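Local structure of PHOX (Pseudomonas fluorescens, 4A9V) at residues Ser8-Phe13 with Cys513-Ala517; Gly70-Phe74 with Leu84-Asn88; Asp282-Val287 with Phe301-Ile307; Gln428-Arg433 with Phe444-Val450; Gly453-His458 with Gly501-Met506. The protein hydrolyses phosphate monoesters as an alkaline phosphatase of the PhoX family, probably by phosphotransfer chemistry at an iron-calcium cofactor held in a beta-propeller. All coordinates share one frame; numbering follows the deposited sequence.

Contact 1. Residues Ser8-Phe13 with Cys513-Ala517; sequences SRLLGF and CADPA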
# COMPACT_ATOMS: atom_id res chain seq x y z
N SER A 8 -26.11 -13.39 -6.17
CA SER A 8 -24.97 -13.57 -5.22
C SER A 8 -25.47 -13.69 -3.78
O SER A 8 -26.45 -13.06 -3.40
CB SER A 8 -23.99 -12.40 -5.33
OG SER A 8 -22.96 -12.52 -4.36
N ARG A 9 -24.87 -14.63 -3.05
CA ARG A 9 -25.11 -14.75 -1.62
C ARG A 9 -24.48 -13.58 -0.87
O ARG A 9 -24.97 -13.17 0.18
CB ARG A 9 -24.52 -16.08 -1.12
CG ARG A 9 -24.59 -16.28 0.39
CD ARG A 9 -23.73 -17.46 0.82
NE ARG A 9 -22.43 -17.49 0.14
CZ ARG A 9 -21.31 -17.02 0.67
NH1 ARG A 9 -21.33 -16.43 1.86
NH2 ARG A 9 -20.17 -17.07 -0.02
N LEU A 10 -23.48 -12.97 -1.49
CA LEU A 10 -22.57 -12.07 -0.78
C LEU A 10 -22.93 -10.62 -1.01
O LEU A 10 -22.54 -9.77 -0.23
CB LEU A 10 -21.12 -12.29 -1.21
CG LEU A 10 -20.46 -13.55 -0.66
CD1 LEU A 10 -19.10 -13.73 -1.32
CD2 LEU A 10 -20.34 -13.44 0.85
N LEU A 11 -23.39 -10.30 -2.22
CA LEU A 11 -23.54 -8.91 -2.61
C LEU A 11 -24.95 -8.41 -2.32
O LEU A 11 -25.91 -8.80 -2.98
CB LEU A 11 -23.18 -8.73 -4.09
CG LEU A 11 -21.76 -9.17 -4.47
CD1 LEU A 11 -21.53 -9.00 -5.96
CD2 LEU A 11 -20.70 -8.41 -3.67
N GLY A 12 -25.09 -7.62 -1.25
CA GLY A 12 -26.40 -7.31 -0.69
C GLY A 12 -26.96 -5.96 -1.10
O GLY A 12 -28.06 -5.60 -0.69
N PHE A 13 -26.22 -5.23 -1.94
CA PHE A 13 -26.61 -3.88 -2.36
C PHE A 13 -26.63 -3.81 -3.89
O PHE A 13 -25.99 -4.61 -4.56
CB PHE A 13 -25.63 -2.85 -1.80
CG PHE A 13 -24.22 -3.01 -2.31
CD1 PHE A 13 -23.36 -3.94 -1.75
CD2 PHE A 13 -23.82 -2.35 -3.46
CE1 PHE A 13 -22.12 -4.19 -2.32
CE2 PHE A 13 -22.59 -2.60 -4.03
CZ PHE A 13 -21.74 -3.54 -3.47
N CYS A 513 -17.32 -4.09 -4.90
CA CYS A 513 -17.38 -5.31 -4.13
C CYS A 513 -17.61 -6.48 -5.07
O CYS A 513 -18.43 -6.39 -5.98
CB CYS A 513 -18.52 -5.23 -3.11
SG CYS A 513 -18.45 -6.49 -1.82
N ALA A 514 -16.90 -7.57 -4.83
CA ALA A 514 -16.92 -8.72 -5.72
C ALA A 514 -17.20 -10.01 -4.96
O ALA A 514 -16.79 -10.18 -3.80
CB ALA A 514 -15.60 -8.83 -6.46
N ASP A 515 -17.82 -10.95 -5.67
CA ASP A 515 -18.04 -12.32 -5.20
C ASP A 515 -16.98 -13.22 -5.83
O ASP A 515 -16.96 -13.41 -7.04
CB ASP A 515 -19.44 -12.76 -5.64
CG ASP A 515 -19.82 -14.12 -5.12
OD1 ASP A 515 -18.95 -15.01 -5.08
OD2 ASP A 515 -21.00 -14.31 -4.77
N PRO A 516 -16.04 -13.72 -5.01
CA PRO A 516 -14.95 -14.52 -5.57
C PRO A 516 -15.40 -15.74 -6.37
O PRO A 516 -14.74 -16.12 -7.34
CB PRO A 516 -14.17 -14.94 -4.32
CG PRO A 516 -14.39 -13.82 -3.37
CD PRO A 516 -15.82 -13.42 -3.59
N ALA A 517 -16.50 -16.36 -5.96
CA ALA A 517 -16.96 -17.59 -6.59
C ALA A 517 -17.61 -17.32 -7.95
O ALA A 517 -17.49 -18.12 -8.88
CB ALA A 517 -17.94 -18.32 -5.68
O HOH W 1 -19.55 -16.85 -2.98
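An ST turn at S8 and an Asx turn at D515 meet side chain to side chain, where the N-terminal segment lies against the end of a propeller strand. S8 OG donates to D515 OD2 at 2.7 Å, using that oxygen's anti lone pair. The same hydroxyl accepts from L10 N at 3.0 Å and from L11 N, so three bonds grip it and fix its rotation. The other carboxylate oxygen is busy too: D515 OD1 takes the amide of A517 at 2.9 Å and a proton from a water, which in turn accepts from NH2 of the poorly ordered R9. With CG anti to the amide nitrogen (chi1 -175°), D515 holds its carboxylate out between the turns, and the L10 side chain crosses that of D515 at about a right angle, its CD1 3.9 Å from D515 CG. Putting an alanine here would probably leave the S8 hydroxyl without its acceptor and let the N-terminal turn shift. Further along, the contact becomes apolar. L11 CD2 sits 3.5 Å from C513 SG, and C513 CB meets the F13 ring at its edge, 3.7 Å from F13 CZ. C513 and A514 end strand 510-514, bonded through their backbones to R522 and L489 of its neighbours on the two sides, while F13 stands edge-to-face on F524 of strand 521-526.

Contact 2. Residues Gly70-Phe74 with Leu84-Asn88; sequences GMSLF and LMAIN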
# COMPACT_ATOMS: atom_id res chain seq x y z
N GLY A 70 -2.71 2.92 3.37
CA GLY A 70 -3.06 1.65 4.01
C GLY A 70 -3.24 1.79 5.51
O GLY A 70 -2.61 2.64 6.14
N MET A 71 -4.06 0.92 6.08
CA MET A 71 -4.37 0.98 7.50
C MET A 71 -4.92 -0.34 7.99
O MET A 71 -5.56 -1.10 7.25
CB MET A 71 -5.38 2.09 7.79
CG MET A 71 -6.69 1.96 7.04
SD MET A 71 -7.74 3.39 7.36
CE MET A 71 -9.13 3.00 6.30
N SER A 72 -4.72 -0.59 9.27
CA SER A 72 -5.30 -1.74 9.95
C SER A 72 -5.96 -1.31 11.25
O SER A 72 -5.49 -0.38 11.93
CB SER A 72 -4.23 -2.78 10.27
OG SER A 72 -3.69 -3.39 9.11
N LEU A 73 -6.97 -2.08 11.65
CA LEU A 73 -7.63 -1.93 12.93
C LEU A 73 -7.29 -3.12 13.82
O LEU A 73 -7.34 -4.28 13.39
CB LEU A 73 -9.15 -1.81 12.72
CG LEU A 73 -9.98 -1.62 13.98
CD1 LEU A 73 -11.22 -0.79 13.69
CD2 LEU A 73 -10.38 -2.94 14.61
N PHE A 74 -6.95 -2.81 15.07
CA PHE A 74 -6.60 -3.80 16.09
C PHE A 74 -7.63 -3.75 17.20
O PHE A 74 -7.79 -2.73 17.87
CB PHE A 74 -5.22 -3.49 16.67
CG PHE A 74 -4.09 -3.63 15.68
CD1 PHE A 74 -3.79 -2.62 14.79
CD2 PHE A 74 -3.35 -4.80 15.63
CE1 PHE A 74 -2.79 -2.77 13.85
CE2 PHE A 74 -2.34 -4.96 14.69
CZ PHE A 74 -2.06 -3.94 13.80
N LEU A 84 -7.50 0.19 18.29
CA LEU A 84 -6.46 1.05 17.74
C LEU A 84 -6.48 0.90 16.23
O LEU A 84 -6.72 -0.17 15.70
CB LEU A 84 -5.07 0.68 18.28
CG LEU A 84 -4.91 0.71 19.80
CD1 LEU A 84 -3.45 0.47 20.13
CD2 LEU A 84 -5.38 2.03 20.39
N MET A 85 -6.17 1.99 15.54
CA MET A 85 -5.92 1.94 14.11
C MET A 85 -4.53 2.47 13.83
O MET A 85 -4.13 3.48 14.41
CB MET A 85 -6.97 2.77 13.36
CG MET A 85 -8.36 2.21 13.50
SD MET A 85 -9.65 3.14 12.65
CE MET A 85 -9.30 2.75 10.94
N ALA A 86 -3.79 1.78 12.97
CA ALA A 86 -2.52 2.27 12.48
C ALA A 86 -2.72 2.60 11.01
O ALA A 86 -3.18 1.76 10.23
CB ALA A 86 -1.45 1.21 12.65
N ILE A 87 -2.43 3.85 10.65
CA ILE A 87 -2.79 4.40 9.36
C ILE A 87 -1.55 5.03 8.73
O ILE A 87 -0.91 5.91 9.31
CB ILE A 87 -3.90 5.46 9.50
CG1 ILE A 87 -5.16 4.86 10.14
CG2 ILE A 87 -4.21 6.07 8.14
CD1 ILE A 87 -6.00 5.87 10.90
N ASN A 88 -1.22 4.58 7.53
CA ASN A 88 -0.09 5.12 6.81
C ASN A 88 -0.37 6.52 6.31
O ASN A 88 -1.49 6.83 5.90
CB ASN A 88 0.22 4.26 5.59
CG ASN A 88 0.81 2.92 5.95
OD1 ASN A 88 1.12 2.62 7.11
ND2 ASN A 88 1.02 2.11 4.93
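From G70 with N88 to F74 with L84, two antiparallel strands pair through five backbone bonds. N88 N gives its proton to G70 O at 2.8 Å, the donor lying almost exactly on the carbonyl axis (179°). S72 and A86 exchange two bonds, S72 N to A86 O at 3.0 Å and A86 N to S72 O at 2.9 Å; F74 and L84 do the same, F74 N to L84 O being the tighter at 2.7 Å. Alternate residues are non-hydrogen-bonded pairs whose side chains share the face of M71, L73, M85 and I87. There M71 and I87 run side by side, CB of M71 3.6 Å from CG1 of I87, and M71 SD rests 4.0 Å from M85 CE. The buried polar ends find partners in strands 178-183 and 189-193: S72 OG is bound by N181 ND2, while N88 OD1 accepts from Y189 and T191 and its ND2 donates to the carbonyls of C179 and A180. A leucine in place of N88 would probably leave those two carbonyls and both hydroxyls without their mate. The hairpin forms the first two strands of a four-stranded sheet; strand 118-127 pairs with 82-89, and F546 of strand 544-550 packs on M71, L73 and M85.

Contact 3. Residues Asp282-Val287 with Phe301-Ile307; sequences DGRAVV and FVSRDKI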
# COMPACT_ATOMS: atom_id res chain seq x y z
N ASP A 282 2.08 -25.95 8.59
CA ASP A 282 2.86 -26.24 9.78
C ASP A 282 3.15 -25.02 10.66
O ASP A 282 3.81 -25.15 11.68
CB ASP A 282 4.14 -27.03 9.45
CG ASP A 282 5.21 -26.20 8.73
OD1 ASP A 282 4.98 -25.02 8.43
OD2 ASP A 282 6.27 -26.77 8.43
N GLY A 283 2.46 -23.92 10.40
CA GLY A 283 2.32 -22.86 11.38
C GLY A 283 3.29 -21.69 11.25
O GLY A 283 3.35 -20.85 12.14
N ARG A 284 4.04 -21.63 10.15
CA ARG A 284 4.98 -20.53 9.93
C ARG A 284 4.29 -19.36 9.26
O ARG A 284 3.31 -19.52 8.56
CB ARG A 284 6.15 -21.03 9.09
CG ARG A 284 6.93 -22.13 9.80
CD ARG A 284 8.04 -22.72 8.97
NE ARG A 284 7.57 -23.39 7.77
CZ ARG A 284 8.17 -23.24 6.59
NH1 ARG A 284 9.19 -22.40 6.47
NH2 ARG A 284 7.74 -23.90 5.53
N ALA A 285 4.83 -18.16 9.49
CA ALA A 285 4.26 -16.96 8.89
C ALA A 285 4.63 -16.86 7.42
O ALA A 285 5.76 -17.17 7.02
CB ALA A 285 4.74 -15.72 9.64
N VAL A 286 3.68 -16.37 6.63
CA VAL A 286 3.87 -16.10 5.22
C VAL A 286 3.45 -14.66 4.96
O VAL A 286 2.43 -14.20 5.47
CB VAL A 286 3.02 -17.07 4.36
CG1 VAL A 286 3.16 -16.76 2.88
CG2 VAL A 286 3.41 -18.51 4.66
N VAL A 287 4.27 -13.94 4.20
CA VAL A 287 3.97 -12.56 3.84
C VAL A 287 4.12 -12.39 2.33
O VAL A 287 5.22 -12.50 1.79
CB VAL A 287 4.91 -11.56 4.55
CG1 VAL A 287 4.44 -10.14 4.28
CG2 VAL A 287 5.01 -11.85 6.04
N PHE A 301 7.57 -14.06 1.51
CA PHE A 301 8.48 -14.41 2.59
C PHE A 301 7.82 -15.49 3.44
O PHE A 301 6.63 -15.41 3.75
CB PHE A 301 8.76 -13.19 3.46
CG PHE A 301 9.61 -13.49 4.67
CD1 PHE A 301 10.98 -13.61 4.56
CD2 PHE A 301 9.02 -13.67 5.91
CE1 PHE A 301 11.75 -13.93 5.67
CE2 PHE A 301 9.79 -13.94 7.02
CZ PHE A 301 11.16 -14.07 6.90
N VAL A 302 8.61 -16.50 3.82
CA VAL A 302 8.13 -17.54 4.73
C VAL A 302 9.09 -17.62 5.92
O VAL A 302 10.29 -17.78 5.74
CB VAL A 302 8.06 -18.91 4.05
CG1 VAL A 302 7.51 -19.95 5.01
CG2 VAL A 302 7.22 -18.83 2.78
N SER A 303 8.56 -17.46 7.13
CA SER A 303 9.42 -17.43 8.31
C SER A 303 10.07 -18.78 8.57
O SER A 303 9.53 -19.83 8.23
CB SER A 303 8.65 -16.94 9.54
OG SER A 303 7.67 -17.86 9.96
N ARG A 304 11.19 -18.73 9.28
CA ARG A 304 11.84 -19.93 9.79
C ARG A 304 11.01 -20.57 10.89
O ARG A 304 10.82 -21.78 10.91
CB ARG A 304 13.22 -19.56 10.34
CG ARG A 304 14.01 -20.73 10.91
CD ARG A 304 15.23 -20.25 11.69
NE ARG A 304 14.82 -19.49 12.87
CZ ARG A 304 15.64 -18.75 13.61
NH1 ARG A 304 16.91 -18.58 13.25
NH2 ARG A 304 15.16 -18.11 14.67
N ASP A 305 10.54 -19.74 11.83
CA ASP A 305 9.90 -20.22 13.04
C ASP A 305 8.39 -20.28 12.88
O ASP A 305 7.78 -19.49 12.14
CB ASP A 305 10.26 -19.30 14.21
CG ASP A 305 11.75 -19.13 14.39
OD1 ASP A 305 12.48 -20.14 14.26
OD2 ASP A 305 12.19 -18.00 14.68
N LYS A 306 7.78 -21.18 13.62
CA LYS A 306 6.34 -21.20 13.78
C LYS A 306 5.88 -19.98 14.56
O LYS A 306 6.54 -19.56 15.52
CB LYS A 306 5.89 -22.48 14.48
CG LYS A 306 6.16 -23.74 13.67
CD LYS A 306 5.77 -24.99 14.44
CE LYS A 306 6.03 -26.24 13.61
NZ LYS A 306 6.97 -26.01 12.49
N ILE A 307 4.72 -19.46 14.19
CA ILE A 307 4.06 -18.44 14.99
C ILE A 307 3.67 -19.03 16.33
O ILE A 307 3.03 -20.08 16.40
CB ILE A 307 2.79 -17.94 14.29
CG1 ILE A 307 3.12 -17.33 12.92
CG2 ILE A 307 2.05 -16.94 15.16
CD1 ILE A 307 1.91 -17.17 12.03
O HOH W 2 1.84 -21.58 14.44
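The open end of a beta hairpin, where R284 and S303 tie strand 284-290 to strand 296-303, is held by side chains as well as backbone. S303 OG is gripped on two sides: it accepts from A285 N at 2.9 Å and donates to D305 O at 2.7 Å, in that carbonyl's plane. Its chi1 of 68°, with OG between the amide nitrogen and the carbonyl carbon, turns the hydroxyl back to reach both. S303 N in turn bonds A285 O. R284 folds back at chi3 and uses two nitrogens differently. NE meets D282 OD1 at 3.1 Å in the guanidinium plane, a salt bridge; the T280 hydroxyl is hydrogen-bonded to the same oxygen. NH1 instead donates to S303 O, tilted 25° from that plane. V302 CG1 covers one guanidinium face, 3.3 Å from R284 NH1. In the propeller sheet itself V287 and F301 form a hydrogen-bonded antiparallel pair and V286 faces V302; the chain then turns a corner at R304 and D305, and beyond it I307 N bonds G283 O at 2.8 Å. R304 grips the D305 carboxylate side-on at that corner. K306 lays its methylenes across the D282 carbonyl, CE 3.1 Å from D282 O, and its NZ stays 4.2 Å from D282 OD2, short of a salt bridge. I307 CD1 ends 4.0 Å from A285 CB.

Contact 4. Residues Gln428-Arg433 with Phe444-Val450; sequences QILRWR and FAWDLFV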
# COMPACT_ATOMS: atom_id res chain seq x y z
N GLN A 428 -5.87 -5.34 -14.10
CA GLN A 428 -6.48 -6.64 -13.93
C GLN A 428 -6.20 -7.12 -12.50
O GLN A 428 -5.37 -6.54 -11.80
CB GLN A 428 -5.95 -7.65 -14.98
CG GLN A 428 -4.45 -7.94 -14.91
CD GLN A 428 -3.62 -7.09 -15.86
OE1 GLN A 428 -4.08 -6.08 -16.38
NE2 GLN A 428 -2.35 -7.46 -16.02
N ILE A 429 -6.99 -8.09 -12.05
CA ILE A 429 -6.78 -8.71 -10.74
C ILE A 429 -6.41 -10.17 -10.94
O ILE A 429 -7.16 -10.95 -11.55
CB ILE A 429 -8.00 -8.58 -9.81
CG1 ILE A 429 -8.38 -7.10 -9.65
CG2 ILE A 429 -7.68 -9.22 -8.47
CD1 ILE A 429 -9.59 -6.86 -8.77
N LEU A 430 -5.24 -10.51 -10.43
CA LEU A 430 -4.66 -11.83 -10.49
C LEU A 430 -4.99 -12.62 -9.23
O LEU A 430 -4.97 -12.07 -8.13
CB LEU A 430 -3.14 -11.66 -10.62
CG LEU A 430 -2.24 -12.87 -10.44
CD1 LEU A 430 -2.46 -13.89 -11.54
CD2 LEU A 430 -0.79 -12.40 -10.43
N ARG A 431 -5.36 -13.89 -9.39
CA ARG A 431 -5.62 -14.79 -8.27
C ARG A 431 -4.69 -15.98 -8.37
O ARG A 431 -4.45 -16.49 -9.47
CB ARG A 431 -7.09 -15.25 -8.31
CG ARG A 431 -7.41 -16.39 -7.36
CD ARG A 431 -8.91 -16.56 -7.17
NE ARG A 431 -9.60 -16.81 -8.43
CZ ARG A 431 -10.92 -16.75 -8.58
NH1 ARG A 431 -11.70 -16.51 -7.54
NH2 ARG A 431 -11.45 -16.91 -9.79
N TRP A 432 -4.24 -16.50 -7.23
CA TRP A 432 -3.62 -17.81 -7.21
C TRP A 432 -4.09 -18.64 -6.05
O TRP A 432 -4.52 -18.14 -5.01
CB TRP A 432 -2.09 -17.77 -7.28
CG TRP A 432 -1.39 -17.04 -6.16
CD1 TRP A 432 -0.88 -17.56 -4.97
CD2 TRP A 432 -0.96 -15.65 -6.17
NE1 TRP A 432 -0.19 -16.60 -4.27
CE2 TRP A 432 -0.20 -15.43 -4.95
CE3 TRP A 432 -1.09 -14.61 -7.07
CZ2 TRP A 432 0.38 -14.20 -4.66
CZ3 TRP A 432 -0.53 -13.38 -6.76
CH2 TRP A 432 0.17 -13.17 -5.57
N ARG A 433 -4.02 -19.95 -6.27
CA ARG A 433 -4.34 -20.96 -5.27
C ARG A 433 -3.10 -21.82 -5.02
O ARG A 433 -2.62 -22.53 -5.91
CB ARG A 433 -5.49 -21.83 -5.74
CG ARG A 433 -5.88 -22.88 -4.71
CD ARG A 433 -7.08 -23.68 -5.18
NE ARG A 433 -7.49 -24.64 -4.16
CZ ARG A 433 -8.55 -25.43 -4.27
NH1 ARG A 433 -9.32 -25.36 -5.35
NH2 ARG A 433 -8.87 -26.23 -3.28
N PHE A 444 1.70 -22.97 -7.60
CA PHE A 444 0.32 -22.54 -7.49
C PHE A 444 -0.35 -22.55 -8.86
O PHE A 444 0.33 -22.54 -9.90
CB PHE A 444 0.24 -21.14 -6.86
CG PHE A 444 1.10 -20.11 -7.53
CD1 PHE A 444 0.67 -19.48 -8.69
CD2 PHE A 444 2.35 -19.78 -7.04
CE1 PHE A 444 1.46 -18.55 -9.34
CE2 PHE A 444 3.14 -18.84 -7.67
CZ PHE A 444 2.67 -18.19 -8.79
N ALA A 445 -1.67 -22.57 -8.84
CA ALA A 445 -2.49 -22.31 -10.02
C ALA A 445 -2.92 -20.84 -9.99
O ALA A 445 -3.31 -20.34 -8.94
CB ALA A 445 -3.71 -23.21 -10.00
N TRP A 446 -2.89 -20.17 -11.13
CA TRP A 446 -3.32 -18.78 -11.20
C TRP A 446 -4.41 -18.58 -12.23
O TRP A 446 -4.55 -19.37 -13.18
CB TRP A 446 -2.14 -17.84 -11.46
CG TRP A 446 -1.49 -18.01 -12.82
CD1 TRP A 446 -0.39 -18.78 -13.13
CD2 TRP A 446 -1.91 -17.40 -14.08
NE1 TRP A 446 -0.10 -18.69 -14.47
CE2 TRP A 446 -0.98 -17.89 -15.09
CE3 TRP A 446 -2.94 -16.57 -14.45
CZ2 TRP A 446 -1.15 -17.60 -16.44
CZ3 TRP A 446 -3.08 -16.25 -15.80
CH2 TRP A 446 -2.22 -16.78 -16.77
N ASP A 447 -5.20 -17.53 -12.05
CA ASP A 447 -6.18 -17.10 -13.05
C ASP A 447 -6.36 -15.60 -12.94
O ASP A 447 -6.07 -15.00 -11.91
CB ASP A 447 -7.52 -17.84 -12.90
CG ASP A 447 -8.32 -17.41 -11.67
OD1 ASP A 447 -7.88 -17.69 -10.53
OD2 ASP A 447 -9.41 -16.81 -11.83
N LEU A 448 -6.83 -14.97 -14.02
CA LEU A 448 -7.22 -13.56 -13.93
C LEU A 448 -8.68 -13.45 -13.51
O LEU A 448 -9.61 -13.70 -14.29
CB LEU A 448 -6.96 -12.80 -15.21
CG LEU A 448 -5.48 -12.57 -15.55
CD1 LEU A 448 -5.33 -11.67 -16.77
CD2 LEU A 448 -4.68 -12.01 -14.38
N PHE A 449 -8.88 -13.08 -12.25
CA PHE A 449 -10.21 -12.92 -11.67
C PHE A 449 -11.03 -11.85 -12.40
O PHE A 449 -12.23 -12.01 -12.59
CB PHE A 449 -10.07 -12.56 -10.18
CG PHE A 449 -11.38 -12.31 -9.50
CD1 PHE A 449 -12.28 -13.34 -9.29
CD2 PHE A 449 -11.76 -11.02 -9.16
CE1 PHE A 449 -13.53 -13.09 -8.77
CE2 PHE A 449 -12.99 -10.78 -8.57
CZ PHE A 449 -13.89 -11.82 -8.40
N VAL A 450 -10.38 -10.76 -12.81
CA VAL A 450 -11.04 -9.79 -13.68
C VAL A 450 -9.98 -9.11 -14.53
O VAL A 450 -8.83 -8.95 -14.10
CB VAL A 450 -11.87 -8.76 -12.87
CG1 VAL A 450 -10.98 -7.86 -12.04
CG2 VAL A 450 -12.76 -7.94 -13.79
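A classic beta bulge breaks the register, with F449 and V450 both set against I429. I429 N keeps a sound bond to V450 O at 2.9 Å, but the I429 carbonyl has to serve two amides, and both bonds are weak: F449 N comes close at a bent angle, V450 N straighter but at 3.5 Å. The side chains of I429 and V450 still pack, CG1 to CG1 at 3.6 Å. Two pairs along, R431 takes D447 side-on. NE meets the syn lone pair of OD1 at 2.9 Å and 170°, NH2 holds OD2, and the two flat groups are only 27° from coplanar; D447 reaches this place with CG between its amide nitrogen and carbonyl carbon (chi1 72°). Beside the bulge F449 lies over one face of the R431 guanidinium, its CD1 3.7 Å from R431 NH1, with the ring standing steeply to it. R431 NH1 also bonds Y399 OH and P516 O, and D447 OD2 has H338 as a second partner. These are the arms of a hairpin, strands 428-434 and 443-451, within an antiparallel propeller sheet, flanked by strands 398-402 and 340-347. On the other face L430 CD1 fits against W446 CB (4.0 Å) and L448 CD2, and W432 CB touches F444 CD1 at 3.5 Å, the five-membered ring tipped obliquely over the phenyl face.

Contact 5. Residues Gly453-His458 with Gly501-Met506; sequences GNPSVH and GDFAGM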
# COMPACT_ATOMS: atom_id res chain seq x y z
N GLY A 453 -11.67 -3.01 -18.06
CA GLY A 453 -11.75 -2.44 -19.39
C GLY A 453 -12.94 -1.52 -19.51
O GLY A 453 -13.66 -1.27 -18.54
N ASN A 454 -13.14 -1.01 -20.72
CA ASN A 454 -14.25 -0.11 -20.99
C ASN A 454 -15.08 -0.66 -22.15
O ASN A 454 -14.78 -0.40 -23.31
CB ASN A 454 -13.76 1.29 -21.33
CG ASN A 454 -14.88 2.31 -21.34
OD1 ASN A 454 -16.01 2.00 -21.75
ND2 ASN A 454 -14.61 3.50 -20.83
N PRO A 455 -16.10 -1.46 -21.84
CA PRO A 455 -16.91 -2.08 -22.89
C PRO A 455 -17.87 -1.11 -23.57
O PRO A 455 -18.46 -1.46 -24.58
CB PRO A 455 -17.68 -3.17 -22.15
CG PRO A 455 -17.71 -2.73 -20.73
CD PRO A 455 -16.41 -2.01 -20.51
N SER A 456 -17.96 0.12 -23.06
CA SER A 456 -18.72 1.16 -23.75
C SER A 456 -17.93 1.74 -24.92
O SER A 456 -18.47 1.98 -26.00
CB SER A 456 -19.11 2.27 -22.78
OG SER A 456 -20.14 1.84 -21.91
N VAL A 457 -16.62 1.89 -24.72
CA VAL A 457 -15.75 2.54 -25.69
C VAL A 457 -15.07 1.51 -26.59
O VAL A 457 -14.82 1.78 -27.77
CB VAL A 457 -14.69 3.39 -24.96
CG1 VAL A 457 -13.69 3.96 -25.94
CG2 VAL A 457 -15.35 4.50 -24.15
N HIS A 458 -14.83 0.32 -26.05
CA HIS A 458 -14.00 -0.69 -26.72
C HIS A 458 -14.68 -2.04 -26.77
O HIS A 458 -14.03 -3.08 -26.63
CB HIS A 458 -12.64 -0.80 -26.03
CG HIS A 458 -11.80 0.45 -26.13
ND1 HIS A 458 -11.37 0.94 -27.31
CD2 HIS A 458 -11.30 1.29 -25.14
CE1 HIS A 458 -10.60 2.02 -27.08
NE2 HIS A 458 -10.59 2.26 -25.76
N GLY A 501 -12.46 9.79 -22.99
CA GLY A 501 -11.60 8.94 -23.80
C GLY A 501 -11.72 7.48 -23.41
O GLY A 501 -12.82 6.93 -23.35
N ASP A 502 -10.59 6.86 -23.07
CA ASP A 502 -10.58 5.46 -22.66
C ASP A 502 -11.38 5.24 -21.38
O ASP A 502 -11.75 4.12 -21.05
CB ASP A 502 -9.15 4.95 -22.44
CG ASP A 502 -8.45 4.55 -23.73
OD1 ASP A 502 -9.13 4.39 -24.77
OD2 ASP A 502 -7.24 4.27 -23.66
N PHE A 503 -11.65 6.33 -20.65
CA PHE A 503 -12.24 6.24 -19.33
C PHE A 503 -13.63 6.87 -19.30
O PHE A 503 -14.22 7.03 -18.23
CB PHE A 503 -11.32 6.91 -18.31
CG PHE A 503 -9.89 6.44 -18.41
CD1 PHE A 503 -9.56 5.15 -18.03
CD2 PHE A 503 -8.95 7.19 -19.09
CE1 PHE A 503 -8.29 4.65 -18.24
CE2 PHE A 503 -7.67 6.71 -19.30
CZ PHE A 503 -7.35 5.42 -18.90
N ALA A 504 -14.21 7.10 -20.47
CA ALA A 504 -15.55 7.67 -20.55
C ALA A 504 -16.54 6.76 -19.82
O ALA A 504 -16.65 5.58 -20.14
CB ALA A 504 -15.97 7.87 -21.99
N GLY A 505 -17.27 7.34 -18.87
CA GLY A 505 -18.28 6.59 -18.13
C GLY A 505 -17.81 6.04 -16.79
O GLY A 505 -18.60 5.47 -16.05
N MET A 506 -16.52 6.15 -16.50
CA MET A 506 -15.98 5.58 -15.26
C MET A 506 -16.03 6.54 -14.07
O MET A 506 -15.97 6.11 -12.93
CB MET A 506 -14.56 5.09 -15.49
CG MET A 506 -14.53 3.87 -16.39
SD MET A 506 -12.86 3.36 -16.81
CE MET A 506 -13.22 1.78 -17.57
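N454 reaches across to the facing loop with CB and ND2. Its CB lies 3.8 Å from the methyl CE of M506, whose extended chain brings that methyl on to the G453 carbonyl as well. CG follows anti to the amide nitrogen (chi1 -168°), carrying the amide in among the carbonyls of 501-506. At the tip ND2 spends both protons: one goes to A504 O at 3.0 Å, nearly straight and close to the amide plane, the other to D502 O at 2.9 Å, which it meets from above the carbonyl plane, 50° out. Y426 OH bonds that D502 carbonyl too. N454 OD1 turns back on its own segment and accepts from V457 N at 3.0 Å, an Asx motif that fixes the rotation of the amide. Both segments are loops between propeller strands: 453-458 follows strand 443-451, and the loop holding 501-506 joins strand 489-493 to 510-514. The latter closes in a type II turn from F503 to M506, with G505 at the position where positive phi is needed. Nearer the surface H458 NE2 donates to D502 OD1 at 2.8 Å; the oxygen lies in the imidazole plane, whereas the nitrogen stands well above the carboxylate plane. V457 CG1 sits over the centre of the H458 ring, and V457 CG2 touches A504 CB at 4.1 Å.

Overall arrangement
Contact 2 is wholly buried, and there the backbone pairing is regular and the side chains mostly apolar. Contacts 1 and 4 are largely buried too, while 3 and 5 are partly buried. Contacts 3 and 4 are also hairpins and belong to one antiparallel sheet, yet each is disturbed near a corner of the chain and carries an ion pair there. Contacts 1 and 5 join loops or strand ends far apart in sequence, so side-chain bonds to carboxylate or carbonyl do the work that strand pairing does in the others. Contacts 1 and 4 touch, the P516 carbonyl and F449 ring bridging them, and contact 5 begins just after 444-450 in the chain. Contacts 3 and 5 lie farthest apart, centres about 43 Å.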